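Local coordinates for segregation and condensation protein B (Chlorobium tepidum TLS, PDB 1T6S) that probably acts in chromosome partitioning during cell division, as a winged-helix subunit of the segregation and condensation machinery, at residues E43-D46 against E47-D51; L84-V87 against I88-R91. All coordinates share one frame; numbering follows the deposited sequence.

Contact 1 of 2, residues E43-D46 against E47-D51; sequences EAVD and ELNRD
D46 OD1 accepts two hydrogen bonds, one from a water that links it to N49 and one from Q42 NE2, a turn earlier on the same helix. The water donates to D46 OD1 at 2.8 Å and accepts from N49 ND2 at 2.7 Å, closing a short polar bridge along helix 38-55, the helix before the hairpin 59-64/67-72 in this winged helix-turn-helix fold. In both residues CG lies beside the backbone N (chi1 -68° in D46 and -83° in N49), which brings the carboxylate and the amide round to the same water. The two ends of the N49 amide are thus both engaged, since its OD1 takes the backbone N-H of I61 on the hairpin; this fixes which way round the group sits. V45 lies alongside N49, pointing the same way, with V45 CG1 3.8 Å from N49 ND2, so a methyl group backs the amide.

R50 shows a different use of the helix. Its N donates to D46 O at 2.8 Å, and its side chain, bent at chi3 (-75°), folds back so that D46 O stands over the centre of one guanidinium face, 3.9 Å above the plane. Between the two side chains the nearest atoms are R50 NH2 and D46 CB, while D46 OD2 and R50 NH2 stay 5.0 Å apart; their opposite charges may attract, but they form no ion pair.

On the buried side, A44 and L48 both pack on L9 of helix 2-18, and the extended E47 chain carries its carboxylate to a salt bridge with R5. Beneath this runs the regular i to i+4 pattern, including L48 N to A44 O at 3.2 Å and N49 N to V45 O at 3.0 Å.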
loop_
_atom_site.group_PDB
_atom_site.type_symbol
_atom_site.label_atom_id
_atom_site.label_comp_id
_atom_site.label_asym_id
_atom_site.label_seq_id
_atom_site.Cartn_x
_atom_site.Cartn_y
_atom_site.Cartn_z
ATOM N N GLU A 43 15.013 24.944 24.888
ATOM C CA GLU A 43 16.302 25.264 25.518
ATOM C C GLU A 43 16.985 23.988 26.004
ATOM O O GLU A 43 18.208 23.876 25.961
ATOM C CB GLU A 43 16.067 26.217 26.697
ATOM C CG GLU A 43 17.179 27.206 26.979
ATOM C CD GLU A 43 16.711 28.395 27.840
ATOM O OE1 GLU A 43 16.361 28.184 29.037
ATOM O OE2 GLU A 43 16.689 29.541 27.312
ATOM N N ALA A 44 16.195 23.025 26.476
ATOM C CA ALA A 44 16.752 21.761 26.954
ATOM C C ALA A 44 17.228 20.975 25.740
ATOM O O ALA A 44 18.284 20.347 25.765
ATOM C CB ALA A 44 15.691 20.973 27.721
ATOM N N VAL A 45 16.440 21.016 24.672
ATOM C CA VAL A 45 16.793 20.320 23.451
ATOM C C VAL A 45 18.070 20.923 22.867
ATOM O O VAL A 45 18.927 20.188 22.390
ATOM C CB VAL A 45 15.642 20.405 22.430
ATOM C CG1 VAL A 45 16.104 19.937 21.061
ATOM C CG2 VAL A 45 14.480 19.554 22.914
ATOM N N ASP A 46 18.194 22.253 22.909
ATOM C CA ASP A 46 19.398 22.924 22.400
ATOM C C ASP A 46 20.642 22.438 23.141
ATOM O O ASP A 46 21.675 22.195 22.518
ATOM C CB ASP A 46 19.307 24.454 22.550
ATOM C CG ASP A 46 18.252 25.083 21.648
ATOM O OD1 ASP A 46 17.871 24.481 20.626
ATOM O OD2 ASP A 46 17.808 26.210 21.958
ATOM N N GLU A 47 20.546 22.303 24.465
ATOM C CA GLU A 47 21.682 21.837 25.261
ATOM C C GLU A 47 22.122 20.437 24.832
ATOM O O GLU A 47 23.318 20.181 24.666
ATOM C CB GLU A 47 21.347 21.848 26.764
ATOM C CG GLU A 47 22.481 21.300 27.643
ATOM C CD GLU A 47 22.348 21.652 29.127
ATOM O OE1 GLU A 47 21.405 22.398 29.496
ATOM O OE2 GLU A 47 23.207 21.183 29.929
ATOM N N LEU A 48 21.156 19.538 24.641
ATOM C CA LEU A 48 21.474 18.184 24.208
ATOM C C LEU A 48 22.191 18.267 22.854
ATOM O O LEU A 48 23.249 17.660 22.669
ATOM C CB LEU A 48 20.194 17.335 24.081
ATOM C CG LEU A 48 19.444 16.955 25.377
ATOM C CD1 LEU A 48 18.151 16.207 25.053
ATOM C CD2 LEU A 48 20.351 16.100 26.254
ATOM N N ASN A 49 21.615 19.006 21.909
ATOM C CA ASN A 49 22.237 19.149 20.590
ATOM C C ASN A 49 23.648 19.737 20.722
ATOM O O ASN A 49 24.537 19.409 19.933
ATOM C CB ASN A 49 21.378 20.020 19.660
ATOM C CG ASN A 49 20.252 19.227 18.975
ATOM O OD1 ASN A 49 20.410 18.035 18.668
ATOM N ND2 ASN A 49 19.128 19.896 18.717
ATOM N N ARG A 50 23.859 20.598 21.715
ATOM C CA ARG A 50 25.194 21.153 21.917
ATOM C C ARG A 50 26.149 20.038 22.361
ATOM O O ARG A 50 27.299 19.980 21.906
ATOM C CB ARG A 50 25.165 22.305 22.928
ATOM C CG ARG A 50 25.142 23.680 22.261
ATOM C CD ARG A 50 25.356 24.826 23.264
ATOM N NE ARG A 50 24.178 25.083 24.091
ATOM C CZ ARG A 50 23.085 25.703 23.659
ATOM N NH1 ARG A 50 23.009 26.138 22.409
ATOM N NH2 ARG A 50 22.066 25.888 24.480
ATOM N N ASP A 51 25.676 19.139 23.223
ATOM C CA ASP A 51 26.504 18.015 23.674
ATOM C C ASP A 51 26.820 17.045 22.533
ATOM O O ASP A 51 27.903 16.448 22.501
ATOM C CB ASP A 51 25.817 17.231 24.804
ATOM C CG ASP A 51 25.791 17.994 26.125
ATOM O OD1 ASP A 51 26.836 18.586 26.485
ATOM O OD2 ASP A 51 24.730 17.989 26.808
HETATM O O HOH W 1 18.471 22.488 18.786
#

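Contact 2 of 2, residues L84-V87 against I88-R91; sequences LAPV and IQRR. With NO3 (nitrate ion), chain F; NO3 (nitrate ion), chain I.
Q89 NE2 donates to L84 O at 2.9 Å, tying the end of helix 77-84 to the first turn of helix 87-106, for which P86 is the N-cap residue. A proline has no N-H, so the reciprocal bond of a capping box cannot form; Q89, three residues on, reaches back past it. With CG anti to N (chi1 179°) and an extended chain, the amide arrives with L84 O 23° out of its plane.

Two nitrates, probably from the crystallisation liquor, supply further polar bonds. Q89 NE2 also donates to the chain I nitrate, at 2.9 Å to O2 and 3.1 Å to O1; with two hydrogens for three acceptors, at least one is shared. V87 N donates to O2 of the chain F nitrate at 2.8 Å, an oxygen near the plane at the R90 guanidinium edge but not bonded to it. An alanine in place of Q89 would probably leave L84 O without this donor and the chain I nitrate less firmly held.

Among the charged contacts, R90, bent at chi3, donates through NE to W105 O of the second subunit and makes a cation-pi interaction with that tryptophan.

Nonpolar contact runs obliquely between P86 and Q89, with P86 CG 3.6 Å from Q89 CB; V87 CG2 likewise packs 3.6 Å from R90 NH1.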
loop_
_atom_site.group_PDB
_atom_site.type_symbol
_atom_site.label_atom_id
_atom_site.label_comp_id
_atom_site.label_asym_id
_atom_site.label_seq_id
_atom_site.Cartn_x
_atom_site.Cartn_y
_atom_site.Cartn_z
ATOM N N LEU A 84 18.447 2.569 3.878
ATOM C CA LEU A 84 16.991 2.680 3.888
ATOM C C LEU A 84 16.331 2.520 2.523
ATOM O O LEU A 84 15.196 2.047 2.437
ATOM C CB LEU A 84 16.575 4.032 4.479
ATOM C CG LEU A 84 16.826 4.276 5.973
ATOM C CD1 LEU A 84 18.284 4.100 6.272
ATOM C CD2 LEU A 84 16.373 5.681 6.370
ATOM N N ALA A 85 17.042 2.910 1.472
ATOM C CA ALA A 85 16.491 2.853 0.125
ATOM C C ALA A 85 17.488 2.471 -0.965
ATOM O O ALA A 85 17.775 3.269 -1.859
ATOM C CB ALA A 85 15.844 4.218 -0.219
ATOM N N PRO A 86 18.041 1.248 -0.909
ATOM C CA PRO A 86 18.997 0.854 -1.949
ATOM C C PRO A 86 18.276 0.816 -3.311
ATOM O O PRO A 86 17.057 0.653 -3.352
ATOM C CB PRO A 86 19.469 -0.521 -1.475
ATOM C CG PRO A 86 18.274 -1.056 -0.753
ATOM C CD PRO A 86 17.792 0.143 0.027
ATOM N N VAL A 87 19.030 0.973 -4.404
ATOM C CA VAL A 87 18.479 0.998 -5.769
ATOM C C VAL A 87 17.507 -0.127 -6.133
ATOM O O VAL A 87 16.412 0.131 -6.641
ATOM C CB VAL A 87 19.597 0.980 -6.846
ATOM C CG1 VAL A 87 19.020 1.423 -8.199
ATOM C CG2 VAL A 87 20.748 1.871 -6.433
ATOM N N ILE A 88 17.914 -1.371 -5.889
ATOM C CA ILE A 88 17.084 -2.530 -6.215
ATOM C C ILE A 88 15.757 -2.488 -5.482
ATOM O O ILE A 88 14.702 -2.801 -6.051
ATOM C CB ILE A 88 17.785 -3.866 -5.858
ATOM C CG1 ILE A 88 19.189 -3.900 -6.468
ATOM C CG2 ILE A 88 16.969 -5.049 -6.371
ATOM C CD1 ILE A 88 19.225 -3.609 -7.945
ATOM N N GLN A 89 15.808 -2.119 -4.208
ATOM C CA GLN A 89 14.596 -2.023 -3.410
ATOM C C GLN A 89 13.702 -0.936 -4.012
ATOM O O GLN A 89 12.491 -1.110 -4.115
ATOM C CB GLN A 89 14.951 -1.677 -1.959
ATOM C CG GLN A 89 13.766 -1.529 -1.030
ATOM C CD GLN A 89 14.184 -0.962 0.315
ATOM O OE1 GLN A 89 14.927 -1.606 1.067
ATOM N NE2 GLN A 89 13.721 0.256 0.620
ATOM N N ARG A 90 14.309 0.175 -4.430
ATOM C CA ARG A 90 13.550 1.281 -5.012
ATOM C C ARG A 90 12.867 0.858 -6.321
ATOM O O ARG A 90 11.732 1.244 -6.580
ATOM C CB ARG A 90 14.472 2.487 -5.246
ATOM C CG ARG A 90 14.774 3.291 -3.978
ATOM C CD ARG A 90 16.122 3.969 -4.077
ATOM N NE ARG A 90 16.219 4.803 -5.262
ATOM C CZ ARG A 90 17.345 5.034 -5.928
ATOM N NH1 ARG A 90 18.482 4.481 -5.523
ATOM N NH2 ARG A 90 17.333 5.824 -7.000
ATOM N N ARG A 91 13.570 0.076 -7.139
ATOM C CA ARG A 91 13.030 -0.430 -8.403
ATOM C C ARG A 91 11.793 -1.293 -8.149
ATOM O O ARG A 91 10.758 -1.111 -8.792
ATOM C CB ARG A 91 14.094 -1.253 -9.145
ATOM C CG ARG A 91 15.237 -0.419 -9.747
ATOM C CD ARG A 91 16.409 -1.302 -10.223
ATOM N NE ARG A 91 16.049 -2.194 -11.321
ATOM C CZ ARG A 91 16.872 -3.088 -11.869
ATOM N NH1 ARG A 91 18.111 -3.211 -11.413
ATOM N NH2 ARG A 91 16.456 -3.851 -12.878
HETATM N N NO3 F . 22.579 1.391 -3.689
HETATM O O1 NO3 F . 23.565 2.171 -3.738
HETATM O O2 NO3 F . 21.506 1.881 -3.544
HETATM O O3 NO3 F . 22.789 0.204 -3.790
HETATM N N NO3 I . 11.639 2.149 -1.098
HETATM O O1 NO3 I . 12.008 1.153 -1.751
HETATM O O2 NO3 I . 12.441 2.632 -0.336
HETATM O O3 NO3 I . 10.508 2.560 -1.273
#

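How the contacts relate
Contact 1 comes first along the chain and closes before contact 2 opens; their centres are 34 Å apart and their nearest atoms about 18 Å, so neither touches the other. Residues 43-51 sit within helix 38-55 and pack against helix 2-18 and strand 59-64 of the hairpin. Residues 84-91 lie beyond that hairpin, at the turn from helix 77-84 into helix 87-106, which leads to the second group of helices and the sheet of 109-110, 135-140 and 148-152. Contact 1 meets no other protein chain of the assembly and belongs to the packing of helix 38-55 on its own chain, whereas contact 2 belongs to the interface with the second subunit.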